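Local coordinates for extracellular solute-binding protein family 1 (Kribbella flavida, PDB 5IXP) that probably binds an extracellular solute and delivers it to an ABC transporter for uptake, at residues R134-Y147 and K256-G268. Sequence-based numbering, arbitrary orientation.
Sequences RAEVAKLFPDWTSY and KWDVADVFPGGGG
Pro264 fills a notch walled by Phe141, Trp144 and Tyr147. Its CB sits over the face of the Trp144 six-membered ring, 3.6 Å from the centroid, a CH-pi contact, while CG pushes on toward CB of Phe141 and CB of Tyr147. The six-membered ring of Trp144 turns its edge toward the face of Phe263 in an offset edge-to-face pair, planes 89° apart, Trp144 CZ2 coming 3.9 Å from Phe263 CE2. Trp144 NE1 is hydrogen-bonded to Gln177 OE1, and Gln177 NE2 to Pro264 O. An alanine in place of Trp144 would probably take away the face under Pro264 and the edge against Phe263, and leave Gln177 OE1 without its indole donor. Alongside, Gly265 N donates to Pro142 O at 2.9 Å, pinning the type II turn 263-266 against the start of helix 144-157.

Val262 makes the next bump: CG2, anti to its backbone N, presses against the carbonyl oxygens of Ala138 and Phe141, and CG1 meets the Phe141 ring edge. Ala260 CB then nestles against Val137 CG1, 3.9 Å away. At the other end Arg134, bent at chi3 (67°), makes a side-on salt bridge in which NE (3.0 Å) and NH1 (2.9 Å) both donate to Asp258 OD1, which also accepts from Val259 N; Asp258 OD2 turns to Arg122 and Asn331. Helix 134-138 thus packs across strand 257-260, which pairs antiparallel with strand 108-121, consistent with the helix-on-sheet layering of one lobe of a periplasmic-binding-protein fold.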
loop_
_atom_site.group_PDB
_atom_site.type_symbol
_atom_site.label_atom_id
_atom_site.label_comp_id
_atom_site.label_asym_id
_atom_site.label_seq_id
_atom_site.Cartn_x
_atom_site.Cartn_y
_atom_site.Cartn_z
ATOM N N ARG A 134 -22.287 7.218 -5.871
ATOM C CA ARG A 134 -21.055 6.449 -6.049
ATOM C C ARG A 134 -21.187 5.398 -7.151
ATOM O O ARG A 134 -20.185 5.041 -7.781
ATOM C CB ARG A 134 -20.621 5.801 -4.722
ATOM C CG ARG A 134 -21.483 4.654 -4.224
ATOM C CD ARG A 134 -20.931 4.063 -2.915
ATOM N NE ARG A 134 -21.029 5.023 -1.815
ATOM C CZ ARG A 134 -22.084 5.145 -1.012
ATOM N NH1 ARG A 134 -22.082 6.062 -0.054
ATOM N NH2 ARG A 134 -23.141 4.350 -1.161
ATOM N N ALA A 135 -22.402 4.900 -7.415
ATOM C CA ALA A 135 -22.560 3.945 -8.509
ATOM C C ALA A 135 -22.376 4.618 -9.863
ATOM O O ALA A 135 -21.829 4.011 -10.791
ATOM C CB ALA A 135 -23.923 3.256 -8.424
ATOM N N GLU A 136 -22.797 5.874 -9.984
ATOM C CA GLU A 136 -22.571 6.614 -11.222
ATOM C C GLU A 136 -21.131 7.101 -11.335
ATOM O O GLU A 136 -20.556 7.096 -12.432
ATOM C CB GLU A 136 -23.534 7.795 -11.300
ATOM C CG GLU A 136 -25.001 7.385 -11.361
ATOM C CD GLU A 136 -25.343 6.668 -12.654
ATOM O OE1 GLU A 136 -24.625 6.870 -13.653
ATOM O OE2 GLU A 136 -26.335 5.909 -12.674
ATOM N N VAL A 137 -20.543 7.550 -10.222
ATOM C CA VAL A 137 -19.153 8.008 -10.246
ATOM C C VAL A 137 -18.221 6.877 -10.661
ATOM O O VAL A 137 -17.264 7.086 -11.420
ATOM C CB VAL A 137 -18.766 8.600 -8.874
ATOM C CG1 VAL A 137 -17.248 8.829 -8.773
ATOM C CG2 VAL A 137 -19.524 9.911 -8.632
ATOM N N ALA A 138 -18.495 5.658 -10.186
ATOM C CA ALA A 138 -17.668 4.509 -10.546
ATOM C C ALA A 138 -17.552 4.336 -12.058
ATOM O O ALA A 138 -16.512 3.882 -12.551
ATOM C CB ALA A 138 -18.231 3.234 -9.903
ATOM N N LYS A 139 -18.597 4.695 -12.811
ATOM C CA LYS A 139 -18.547 4.536 -14.262
ATOM C C LYS A 139 -17.637 5.550 -14.939
ATOM O O LYS A 139 -17.276 5.348 -16.099
ATOM C CB LYS A 139 -19.949 4.643 -14.856
ATOM C CG LYS A 139 -20.949 3.653 -14.288
ATOM C CD LYS A 139 -22.338 3.923 -14.860
ATOM C CE LYS A 139 -23.387 3.058 -14.200
ATOM N NZ LYS A 139 -24.749 3.380 -14.713
ATOM N N LEU A 140 -17.256 6.626 -14.250
ATOM C CA LEU A 140 -16.375 7.627 -14.843
ATOM C C LEU A 140 -14.927 7.166 -14.960
ATOM O O LEU A 140 -14.196 7.688 -15.811
ATOM C CB LEU A 140 -16.388 8.907 -14.013
ATOM C CG LEU A 140 -17.630 9.771 -13.944
ATOM C CD1 LEU A 140 -17.354 10.921 -12.983
ATOM C CD2 LEU A 140 -17.963 10.285 -15.325
ATOM N N PHE A 141 -14.488 6.231 -14.124
ATOM C CA PHE A 141 -13.051 5.994 -13.957
ATOM C C PHE A 141 -12.572 4.587 -14.291
ATOM O O PHE A 141 -11.783 4.034 -13.518
ATOM C CB PHE A 141 -12.631 6.246 -12.506
ATOM C CG PHE A 141 -13.064 7.561 -11.961
ATOM C CD1 PHE A 141 -13.055 8.696 -12.758
ATOM C CD2 PHE A 141 -13.484 7.667 -10.641
ATOM C CE1 PHE A 141 -13.460 9.916 -12.249
ATOM C CE2 PHE A 141 -13.881 8.885 -10.126
ATOM C CZ PHE A 141 -13.876 10.013 -10.937
ATOM N N PRO A 142 -12.973 3.969 -15.405
ATOM C CA PRO A 142 -12.488 2.599 -15.648
ATOM C C PRO A 142 -10.984 2.535 -15.882
ATOM O O PRO A 142 -10.352 1.526 -15.541
ATOM C CB PRO A 142 -13.285 2.158 -16.885
ATOM C CG PRO A 142 -13.564 3.415 -17.609
ATOM C CD PRO A 142 -13.821 4.444 -16.515
ATOM N N ASP A 143 -10.390 3.602 -16.411
ATOM C CA ASP A 143 -8.973 3.624 -16.731
ATOM C C ASP A 143 -8.435 5.025 -16.471
ATOM O O ASP A 143 -9.192 5.971 -16.234
ATOM C CB ASP A 143 -8.723 3.194 -18.177
ATOM C CG ASP A 143 -9.615 3.913 -19.158
ATOM O OD1 ASP A 143 -9.683 5.150 -19.126
ATOM O OD2 ASP A 143 -10.259 3.234 -19.974
ATOM N N TRP A 144 -7.107 5.156 -16.528
ATOM C CA TRP A 144 -6.497 6.430 -16.160
ATOM C C TRP A 144 -6.819 7.515 -17.178
ATOM O O TRP A 144 -7.011 8.681 -16.813
ATOM C CB TRP A 144 -4.987 6.256 -15.975
ATOM C CG TRP A 144 -4.706 5.446 -14.748
ATOM C CD1 TRP A 144 -4.330 4.128 -14.688
ATOM C CD2 TRP A 144 -4.853 5.886 -13.396
ATOM N NE1 TRP A 144 -4.214 3.732 -13.375
ATOM C CE2 TRP A 144 -4.535 4.790 -12.562
ATOM C CE3 TRP A 144 -5.224 7.102 -12.807
ATOM C CZ2 TRP A 144 -4.568 4.879 -11.163
ATOM C CZ3 TRP A 144 -5.263 7.191 -11.424
ATOM C CH2 TRP A 144 -4.932 6.089 -10.614
ATOM N N THR A 145 -6.906 7.153 -18.454
ATOM C CA THR A 145 -7.281 8.141 -19.463
ATOM C C THR A 145 -8.642 8.755 -19.137
ATOM O O THR A 145 -8.813 9.979 -19.180
ATOM C CB THR A 145 -7.279 7.493 -20.844
ATOM O OG1 THR A 145 -5.949 7.054 -21.152
ATOM C CG2 THR A 145 -7.722 8.491 -21.902
ATOM N N SER A 146 -9.613 7.916 -18.767
ATOM C CA SER A 146 -10.930 8.421 -18.378
ATOM C C SER A 146 -10.865 9.233 -17.087
ATOM O O SER A 146 -11.586 10.226 -16.933
ATOM C CB SER A 146 -11.909 7.259 -18.225
ATOM O OG SER A 146 -12.045 6.551 -19.446
ATOM N N TYR A 147 -10.026 8.808 -16.139
ATOM C CA TYR A 147 -9.848 9.570 -14.904
ATOM C C TYR A 147 -9.350 10.988 -15.193
ATOM O O TYR A 147 -9.892 11.971 -14.669
ATOM C CB TYR A 147 -8.884 8.814 -13.985
ATOM C CG TYR A 147 -8.509 9.521 -12.706
ATOM C CD1 TYR A 147 -9.368 9.517 -11.605
ATOM C CD2 TYR A 147 -7.289 10.167 -12.592
ATOM C CE1 TYR A 147 -9.011 10.154 -10.410
ATOM C CE2 TYR A 147 -6.920 10.802 -11.416
ATOM C CZ TYR A 147 -7.782 10.793 -10.334
ATOM O OH TYR A 147 -7.398 11.420 -9.184
ATOM N N LYS A 256 -19.167 15.854 2.839
ATOM C CA LYS A 256 -18.519 16.211 1.584
ATOM C C LYS A 256 -17.791 15.065 0.896
ATOM O O LYS A 256 -17.456 15.203 -0.285
ATOM C CB LYS A 256 -17.528 17.360 1.803
ATOM C CG LYS A 256 -18.196 18.668 2.180
ATOM C CD LYS A 256 -17.186 19.783 2.387
ATOM C CE LYS A 256 -17.883 21.074 2.796
ATOM N NZ LYS A 256 -16.896 22.074 3.290
ATOM N N TRP A 257 -17.539 13.948 1.582
ATOM C CA TRP A 257 -16.740 12.867 1.020
ATOM C C TRP A 257 -17.579 11.619 0.762
ATOM O O TRP A 257 -18.548 11.331 1.474
ATOM C CB TRP A 257 -15.569 12.502 1.942
ATOM C CG TRP A 257 -14.384 13.423 1.866
ATOM C CD1 TRP A 257 -14.065 14.430 2.735
ATOM C CD2 TRP A 257 -13.347 13.402 0.876
ATOM N NE1 TRP A 257 -12.890 15.043 2.339
ATOM C CE2 TRP A 257 -12.432 14.428 1.204
ATOM C CE3 TRP A 257 -13.104 12.617 -0.261
ATOM C CZ2 TRP A 257 -11.297 14.688 0.438
ATOM C CZ3 TRP A 257 -11.984 12.877 -1.018
ATOM C CH2 TRP A 257 -11.088 13.905 -0.664
ATOM N N ASP A 258 -17.193 10.885 -0.281
ATOM C CA ASP A 258 -17.766 9.584 -0.593
ATOM C C ASP A 258 -16.653 8.722 -1.170
ATOM O O ASP A 258 -15.533 9.189 -1.403
ATOM C CB ASP A 258 -18.944 9.696 -1.573
ATOM C CG ASP A 258 -20.014 8.628 -1.341
ATOM O OD1 ASP A 258 -19.672 7.494 -0.913
ATOM O OD2 ASP A 258 -21.205 8.934 -1.584
ATOM N N VAL A 259 -16.954 7.453 -1.402
ATOM C CA VAL A 259 -15.976 6.571 -2.021
ATOM C C VAL A 259 -16.681 5.728 -3.067
ATOM O O VAL A 259 -17.787 5.225 -2.845
ATOM C CB VAL A 259 -15.238 5.703 -0.978
ATOM C CG1 VAL A 259 -16.209 4.879 -0.183
ATOM C CG2 VAL A 259 -14.205 4.820 -1.657
ATOM N N ALA A 260 -16.045 5.619 -4.228
ATOM C CA ALA A 260 -16.567 4.908 -5.384
ATOM C C ALA A 260 -15.881 3.552 -5.513
ATOM O O ALA A 260 -14.665 3.441 -5.337
ATOM C CB ALA A 260 -16.365 5.727 -6.662
ATOM N N ASP A 261 -16.670 2.523 -5.832
ATOM C CA ASP A 261 -16.179 1.150 -5.926
ATOM C C ASP A 261 -15.538 0.940 -7.297
ATOM O O ASP A 261 -16.091 0.295 -8.191
ATOM C CB ASP A 261 -17.327 0.176 -5.691
ATOM C CG ASP A 261 -16.874 -1.281 -5.626
ATOM O OD1 ASP A 261 -15.667 -1.572 -5.774
ATOM O OD2 ASP A 261 -17.745 -2.147 -5.435
ATOM N N VAL A 262 -14.340 1.507 -7.451
ATOM C CA VAL A 262 -13.658 1.530 -8.742
ATOM C C VAL A 262 -12.201 1.848 -8.477
ATOM O O VAL A 262 -11.863 2.479 -7.469
ATOM C CB VAL A 262 -14.294 2.572 -9.703
ATOM C CG1 VAL A 262 -14.006 3.989 -9.213
ATOM C CG2 VAL A 262 -13.775 2.405 -11.132
ATOM N N PHE A 263 -11.330 1.402 -9.384
ATOM C CA PHE A 263 -9.973 1.903 -9.375
ATOM C C PHE A 263 -9.531 1.925 -10.833
ATOM O O PHE A 263 -9.668 0.902 -11.525
ATOM C CB PHE A 263 -9.000 1.069 -8.533
ATOM C CG PHE A 263 -7.731 1.798 -8.214
ATOM C CD1 PHE A 263 -7.738 2.844 -7.295
ATOM C CD2 PHE A 263 -6.541 1.464 -8.837
ATOM C CE1 PHE A 263 -6.580 3.537 -6.994
ATOM C CE2 PHE A 263 -5.367 2.160 -8.540
ATOM C CZ PHE A 263 -5.393 3.195 -7.617
ATOM N N PRO A 264 -9.029 3.051 -11.329
ATOM C CA PRO A 264 -8.631 3.116 -12.739
ATOM C C PRO A 264 -7.591 2.051 -13.048
ATOM O O PRO A 264 -6.621 1.876 -12.308
ATOM C CB PRO A 264 -8.062 4.535 -12.885
ATOM C CG PRO A 264 -8.661 5.311 -11.745
ATOM C CD PRO A 264 -8.756 4.309 -10.617
ATOM N N GLY A 265 -7.814 1.321 -14.144
ATOM C CA GLY A 265 -6.939 0.235 -14.527
ATOM C C GLY A 265 -7.298 -1.104 -13.930
ATOM O O GLY A 265 -6.661 -2.104 -14.271
ATOM N N GLY A 266 -8.297 -1.160 -13.056
ATOM C CA GLY A 266 -8.738 -2.423 -12.501
ATOM C C GLY A 266 -8.683 -2.462 -10.987
ATOM O O GLY A 266 -9.725 -2.482 -10.324
ATOM N N GLY A 267 -7.474 -2.475 -10.431
ATOM C CA GLY A 267 -7.317 -2.506 -8.991
ATOM C C GLY A 267 -5.953 -1.993 -8.597
ATOM O O GLY A 267 -5.038 -1.906 -9.422
ATOM N N GLY A 268 -5.827 -1.647 -7.325
ATOM C CA GLY A 268 -4.562 -1.169 -6.796
ATOM C C GLY A 268 -4.439 -1.485 -5.322
ATOM O O GLY A 268 -5.439 -1.584 -4.602
HETATM O O HOH W 1 -19.403 2.792 -6.406
HETATM O O HOH W 2 -23.051 7.645 -3.174
HETATM O O HOH W 3 -11.622 -0.430 -13.864
#